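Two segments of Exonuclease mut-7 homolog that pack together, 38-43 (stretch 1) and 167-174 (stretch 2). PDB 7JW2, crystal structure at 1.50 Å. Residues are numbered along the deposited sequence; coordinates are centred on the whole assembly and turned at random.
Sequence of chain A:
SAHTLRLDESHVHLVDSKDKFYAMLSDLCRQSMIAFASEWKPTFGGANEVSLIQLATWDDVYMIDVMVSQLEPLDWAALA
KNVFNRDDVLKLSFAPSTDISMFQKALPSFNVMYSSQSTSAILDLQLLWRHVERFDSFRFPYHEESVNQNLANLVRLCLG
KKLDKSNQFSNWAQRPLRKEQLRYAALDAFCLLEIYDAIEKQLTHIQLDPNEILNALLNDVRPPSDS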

# COMPACT_ATOMS: atom_id res chain seq x y z
N SER A 38 -13.79 15.37 -4.69
CA SER A 38 -13.82 14.54 -5.88
C SER A 38 -14.31 15.35 -7.07
O SER A 38 -14.96 16.38 -6.92
CB SER A 38 -14.70 13.30 -5.68
OG SER A 38 -16.06 13.64 -5.47
N GLU A 39 -13.95 14.86 -8.26
CA GLU A 39 -14.41 15.45 -9.51
C GLU A 39 -15.07 14.36 -10.35
O GLU A 39 -14.58 13.23 -10.43
CB GLU A 39 -13.26 16.10 -10.31
CG GLU A 39 -12.38 17.08 -9.54
CD GLU A 39 -13.15 18.19 -8.85
OE1 GLU A 39 -12.69 18.66 -7.79
OE2 GLU A 39 -14.23 18.59 -9.37
N TRP A 40 -16.14 14.74 -11.04
CA TRP A 40 -16.98 13.80 -11.76
C TRP A 40 -17.02 14.14 -13.24
O TRP A 40 -16.91 15.31 -13.62
CB TRP A 40 -18.39 13.81 -11.17
CG TRP A 40 -18.40 13.30 -9.76
CD1 TRP A 40 -17.96 13.95 -8.65
CD2 TRP A 40 -18.84 12.01 -9.33
NE1 TRP A 40 -18.11 13.15 -7.54
CE2 TRP A 40 -18.64 11.95 -7.94
CE3 TRP A 40 -19.39 10.90 -9.99
CZ2 TRP A 40 -18.97 10.83 -7.19
CZ3 TRP A 40 -19.71 9.79 -9.24
CH2 TRP A 40 -19.50 9.76 -7.86
N LYS A 41 -17.16 13.11 -14.06
CA LYS A 41 -17.35 13.34 -15.49
C LYS A 41 -18.64 14.13 -15.72
O LYS A 41 -19.65 13.88 -15.05
CB LYS A 41 -17.45 12.01 -16.22
CG LYS A 41 -16.25 11.11 -16.13
CD LYS A 41 -16.48 9.91 -17.05
CE LYS A 41 -15.36 8.91 -16.99
NZ LYS A 41 -15.54 7.89 -18.07
N PRO A 42 -18.64 15.10 -16.64
CA PRO A 42 -19.91 15.72 -17.03
C PRO A 42 -20.90 14.66 -17.48
O PRO A 42 -20.52 13.65 -18.08
CB PRO A 42 -19.52 16.66 -18.18
CG PRO A 42 -18.08 16.96 -17.95
CD PRO A 42 -17.48 15.73 -17.29
N THR A 43 -22.17 14.87 -17.16
CA THR A 43 -23.20 13.89 -17.45
C THR A 43 -24.19 14.45 -18.46
O THR A 43 -24.43 15.66 -18.53
CB THR A 43 -23.96 13.47 -16.19
OG1 THR A 43 -24.72 14.57 -15.70
CG2 THR A 43 -22.97 13.03 -15.13
N ASN A 167 -12.65 26.20 -13.24
CA ASN A 167 -12.51 24.83 -13.71
C ASN A 167 -13.44 23.85 -12.99
O ASN A 167 -13.38 22.65 -13.26
CB ASN A 167 -11.05 24.38 -13.58
CG ASN A 167 -10.19 24.87 -14.72
OD1 ASN A 167 -10.21 24.30 -15.81
ND2 ASN A 167 -9.46 25.96 -14.49
N GLN A 168 -14.33 24.36 -12.14
CA GLN A 168 -15.25 23.50 -11.40
C GLN A 168 -16.06 22.60 -12.34
O GLN A 168 -16.20 21.40 -12.11
CB GLN A 168 -16.17 24.36 -10.53
CG GLN A 168 -17.26 23.58 -9.83
CD GLN A 168 -18.13 24.45 -8.93
OE1 GLN A 168 -18.08 25.68 -8.99
NE2 GLN A 168 -18.96 23.81 -8.12
N PHE A 169 -16.59 23.18 -13.42
CA PHE A 169 -17.40 22.47 -14.39
C PHE A 169 -16.66 22.25 -15.70
O PHE A 169 -17.29 22.19 -16.77
CB PHE A 169 -18.72 23.21 -14.61
CG PHE A 169 -19.53 23.35 -13.37
CD1 PHE A 169 -20.08 22.23 -12.78
CD2 PHE A 169 -19.71 24.58 -12.77
CE1 PHE A 169 -20.82 22.34 -11.62
CE2 PHE A 169 -20.45 24.70 -11.61
CZ PHE A 169 -21.01 23.57 -11.03
N SER A 170 -15.34 22.17 -15.64
CA SER A 170 -14.54 21.83 -16.81
C SER A 170 -14.77 20.37 -17.21
O SER A 170 -15.49 19.61 -16.55
CB SER A 170 -13.07 22.09 -16.54
OG SER A 170 -12.60 21.21 -15.52
N ASN A 171 -14.14 19.95 -18.31
CA ASN A 171 -14.35 18.61 -18.83
C ASN A 171 -13.44 17.66 -18.08
O ASN A 171 -12.29 17.42 -18.47
CB ASN A 171 -14.09 18.57 -20.34
CG ASN A 171 -14.30 17.20 -20.90
OD1 ASN A 171 -14.65 16.26 -20.19
ND2 ASN A 171 -14.08 17.06 -22.20
N TRP A 172 -13.96 17.11 -16.98
CA TRP A 172 -13.16 16.20 -16.16
C TRP A 172 -12.94 14.83 -16.81
O TRP A 172 -12.16 14.03 -16.27
CB TRP A 172 -13.82 16.03 -14.79
CG TRP A 172 -13.76 17.31 -13.99
CD1 TRP A 172 -14.79 18.17 -13.72
CD2 TRP A 172 -12.58 17.89 -13.42
NE1 TRP A 172 -14.33 19.26 -13.00
CE2 TRP A 172 -12.98 19.10 -12.78
CE3 TRP A 172 -11.24 17.50 -13.34
CZ2 TRP A 172 -12.09 19.93 -12.12
CZ3 TRP A 172 -10.35 18.33 -12.65
CH2 TRP A 172 -10.77 19.53 -12.06
N ALA A 173 -13.55 14.56 -17.96
CA ALA A 173 -13.33 13.30 -18.65
C ALA A 173 -12.18 13.35 -19.65
O ALA A 173 -11.74 12.30 -20.12
CB ALA A 173 -14.61 12.87 -19.38
N GLN A 174 -11.67 14.54 -19.97
CA GLN A 174 -10.58 14.61 -20.93
C GLN A 174 -9.28 14.13 -20.30
O GLN A 174 -9.03 14.32 -19.11
CB GLN A 174 -10.45 16.02 -21.49
CG GLN A 174 -9.69 16.99 -20.62
CD GLN A 174 -9.89 18.43 -21.07
OE1 GLN A 174 -10.35 18.68 -22.18
NE2 GLN A 174 -9.59 19.38 -20.19
O HOH W 1 -16.29 20.21 -9.62

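No direct hydrogen bond joins the two stretches; contact, burying 322 Å² in all, rests on packing and one water. Stretch 2 has no regular helix or strand and presents two successive type I turns to the end of a strand and the loop that follows it.

The first turn, Asn167 to Ser170, is closed by Ser170 N to Asn167 O (3.1 Å), and Ser170 OG donates to the same oxygen (2.8 Å). Within it, Gln168 O accepts from Trp172 NE1 at 3.0 Å and a nearly linear 172°, which anchors the indole. Gln168 O also lies 2.8 Å from water 1, itself 2.6 Å from Glu39 OE2; the direct OE2 to Gln168 O separation is 4.4 Å. Both oxygens, carboxylate and carbonyl, are acceptors and cannot pair directly; the water is within hydrogen-bonding reach of each.

At Asn171, OD1 accepts from Ala173 N (3.0 Å) and comes 4.1 Å from Pro42 CD, although the CA-to-CB bond points away.

Trp172 is the centre of the contact. Glu39 CG sits 3.6 Å from its six-membered ring centroid, 3° off the normal: a CH-pi contact made by the aliphatic part of an acidic side chain. Pro42 CD packs 4.4 Å from Trp172 CB.

Finally, Ala173 CB meets Lys41 CG at 4.0 Å; their CA atoms are 5.1 Å apart.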